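Local coordinates for putative marr-family transcriptional repressor (Streptomyces coelicolor, PDB 3ZPL), which binds DNA through winged-helix motifs as a two-chain assembly and probably acts as a MarR-family transcriptional regulator, at residues A[28-31]-A[32-36]. Sequence-based numbering, arbitrary orientation.
Sequences LVWR and SYIEA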
ATOM      1  N   LEU A  28      -3.797 -17.199   5.242  1.00 53.66           N
ATOM      2  CA  LEU A  28      -2.608 -17.255   4.383  1.00 52.54           C
ATOM      3  C   LEU A  28      -2.712 -16.421   3.116  1.00 52.50           C
ATOM      4  O   LEU A  28      -1.704 -15.880   2.606  1.00 52.32           O
ATOM      5  CB  LEU A  28      -2.283 -18.696   3.985  1.00 53.02           C
ATOM      6  CG  LEU A  28      -1.368 -19.376   5.022  1.00 52.74           C
ATOM      7  CD1 LEU A  28      -1.417 -20.892   5.004  1.00 52.81           C
ATOM      8  CD2 LEU A  28       0.039 -18.863   4.798  1.00 54.01           C
ATOM      9  N   VAL A  29      -3.914 -16.372   2.565  1.00 54.18           N
ATOM     10  CA  VAL A  29      -4.177 -15.523   1.401  1.00 56.77           C
ATOM     11  C   VAL A  29      -3.920 -14.082   1.812  1.00 55.66           C
ATOM     12  O   VAL A  29      -3.159 -13.375   1.158  1.00 54.52           O
ATOM     13  CB  VAL A  29      -5.628 -15.678   0.891  1.00 59.48           C
ATOM     14  CG1 VAL A  29      -5.999 -14.557  -0.075  1.00 61.66           C
ATOM     15  CG2 VAL A  29      -5.802 -17.038   0.221  1.00 60.54           C
ATOM     16  N   TRP A  30      -4.543 -13.681   2.917  1.00 55.17           N
ATOM     17  CA  TRP A  30      -4.405 -12.326   3.436  1.00 55.49           C
ATOM     18  C   TRP A  30      -2.948 -11.947   3.677  1.00 54.92           C
ATOM     19  O   TRP A  30      -2.499 -10.891   3.260  1.00 54.74           O
ATOM     20  CB  TRP A  30      -5.216 -12.183   4.722  1.00 55.43           C
ATOM     21  CG  TRP A  30      -5.171 -10.818   5.311  1.00 56.09           C
ATOM     22  CD1 TRP A  30      -4.707 -10.471   6.539  1.00 56.62           C
ATOM     23  CD2 TRP A  30      -5.594  -9.606   4.685  1.00 57.84           C
ATOM     24  NE1 TRP A  30      -4.813  -9.114   6.722  1.00 58.22           N
ATOM     25  CE2 TRP A  30      -5.368  -8.562   5.600  1.00 58.44           C
ATOM     26  CE3 TRP A  30      -6.148  -9.300   3.436  1.00 59.79           C
ATOM     27  CZ2 TRP A  30      -5.678  -7.243   5.315  1.00 60.99           C
ATOM     28  CZ3 TRP A  30      -6.462  -7.977   3.153  1.00 62.03           C
ATOM     29  CH2 TRP A  30      -6.219  -6.966   4.089  1.00 62.72           C
ATOM     30  N   ARG A  31      -2.201 -12.830   4.306  1.00 54.61           N
ATOM     31  CA  ARG A  31      -0.786 -12.561   4.547  1.00 55.46           C
ATOM     32  C   ARG A  31      -0.083 -12.267   3.247  1.00 55.54           C
ATOM     33  O   ARG A  31       0.611 -11.262   3.120  1.00 55.13           O
ATOM     34  CB  ARG A  31      -0.088 -13.763   5.176  1.00 54.64           C
ATOM     35  CG  ARG A  31       0.601 -13.451   6.514  1.00 56.77           C
ATOM     36  CD  ARG A  31       0.739 -14.722   7.319  1.00 56.63           C
ATOM     37  NE  ARG A  31       1.876 -15.492   6.803  1.00 55.85           N
ATOM     38  CZ  ARG A  31       2.232 -16.686   7.248  1.00 54.37           C
ATOM     39  NH1 ARG A  31       1.545 -17.264   8.231  1.00 54.71           N
ATOM     40  NH2 ARG A  31       3.271 -17.299   6.699  1.00 53.43           N
ATOM     41  N   SER A  32      -0.238 -13.165   2.288  1.00 54.76           N
ATOM     42  CA  SER A  32       0.501 -13.028   1.040  1.00 55.65           C
ATOM     43  C   SER A  32       0.042 -11.802   0.248  1.00 54.64           C
ATOM     44  O   SER A  32       0.841 -11.193  -0.464  1.00 53.80           O
ATOM     45  CB  SER A  32       0.438 -14.319   0.225  1.00 57.18           C
ATOM     46  OG  SER A  32      -0.872 -14.600  -0.167  1.00 60.39           O
ATOM     47  N   TYR A  33      -1.212 -11.394   0.419  1.00 54.47           N
ATOM     48  CA  TYR A  33      -1.641 -10.092  -0.101  1.00 55.56           C
ATOM     49  C   TYR A  33      -0.831  -8.960   0.535  1.00 56.15           C
ATOM     50  O   TYR A  33      -0.199  -8.176  -0.159  1.00 55.46           O
ATOM     51  CB  TYR A  33      -3.122  -9.833   0.111  1.00 55.99           C
ATOM     52  CG  TYR A  33      -3.500  -8.427  -0.276  1.00 59.88           C
ATOM     53  CD1 TYR A  33      -3.670  -8.072  -1.611  1.00 61.73           C
ATOM     54  CD2 TYR A  33      -3.639  -7.428   0.692  1.00 61.81           C
ATOM     55  CE1 TYR A  33      -3.990  -6.775  -1.978  1.00 64.85           C
ATOM     56  CE2 TYR A  33      -3.953  -6.128   0.337  1.00 64.24           C
ATOM     57  CZ  TYR A  33      -4.126  -5.804  -1.000  1.00 66.51           C
ATOM     58  OH  TYR A  33      -4.448  -4.511  -1.376  1.00 70.74           O
ATOM     59  N   ILE A  34      -0.842  -8.896   1.863  1.00 51.55           N
ATOM     60  CA  ILE A  34      -0.121  -7.832   2.602  1.00 50.92           C
ATOM     61  C   ILE A  34       1.330  -7.715   2.164  1.00 49.49           C
ATOM     62  O   ILE A  34       1.793  -6.631   1.868  1.00 47.89           O
ATOM     63  CB  ILE A  34      -0.133  -8.049   4.137  1.00 50.78           C
ATOM     64  CG1 ILE A  34      -1.563  -8.120   4.682  1.00 52.27           C
ATOM     65  CG2 ILE A  34       0.601  -6.920   4.835  1.00 50.00           C
ATOM     66  CD1 ILE A  34      -2.389  -6.880   4.413  1.00 53.64           C
ATOM     67  N   GLU A  35       2.027  -8.841   2.094  1.00 50.78           N
ATOM     68  CA  GLU A  35       3.439  -8.851   1.715  1.00 51.83           C
ATOM     69  C   GLU A  35       3.598  -8.275   0.307  1.00 51.89           C
ATOM     70  O   GLU A  35       4.385  -7.354   0.076  1.00 51.88           O
ATOM     71  CB  GLU A  35       4.045 -10.275   1.762  1.00 54.13           C
ATOM     72  CG  GLU A  35       3.888 -11.029   3.086  1.00 56.32           C
ATOM     73  CD  GLU A  35       4.663 -12.350   3.154  1.00 59.66           C
ATOM     74  OE1 GLU A  35       5.032 -12.906   2.088  1.00 60.30           O
ATOM     75  OE2 GLU A  35       4.921 -12.831   4.294  1.00 62.53           O
ATOM     76  N   ALA A  36       2.846  -8.834  -0.631  1.00 53.25           N
ATOM     77  CA  ALA A  36       2.944  -8.441  -2.036  1.00 53.87           C
ATOM     78  C   ALA A  36       2.782  -6.947  -2.169  1.00 53.90           C
ATOM     79  O   ALA A  36       3.648  -6.247  -2.717  1.00 56.78           O
ATOM     80  CB  ALA A  36       1.901  -9.163  -2.857  1.00 54.49           C
TER
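W30 meets the end of I34 with one ring face and lies beside the ring of Y33, one turn further along helix 24-52, the first helix of this MarR-type winged-helix protein. The I34 methyl CD1 sits over that face of the indole in a CH-pi contact, 3.8 Å from the centroid of the six-membered ring and displaced toward its rim, with CZ2 as its nearest atom. W30 CG stands anti to the backbone N (chi1 -178°), which carries the indole outward and leaning toward the next turn. Y33 meets the same indole differently: the two planes are only 18° from parallel, but with centroids 5.6 Å from each other they are displaced so far that the rings hardly overlap, touching through W30 CZ3 and Y33 CD2 (3.8 Å). The second subunit packs on this surface, its L44 against W30, A37 against Y33 and H56 against I34, so the aromatic pair belongs to the dimer interface.

Four backbone i to i+4 hydrogen bonds link the same turns, from S32, Y33, I34 and E35 to L28, V29, W30 and R31; I34 N to W30 O is nearly straight (174°). On the polar flank, R31 NE and E35 OE2 remain 4.8 Å apart, too far for a salt bridge. The S32 hydroxyl turns back to the preceding turn, with OG 2.9 Å from V29 O and 3.2 Å from L28 O, so that its one proton may go to either carbonyl.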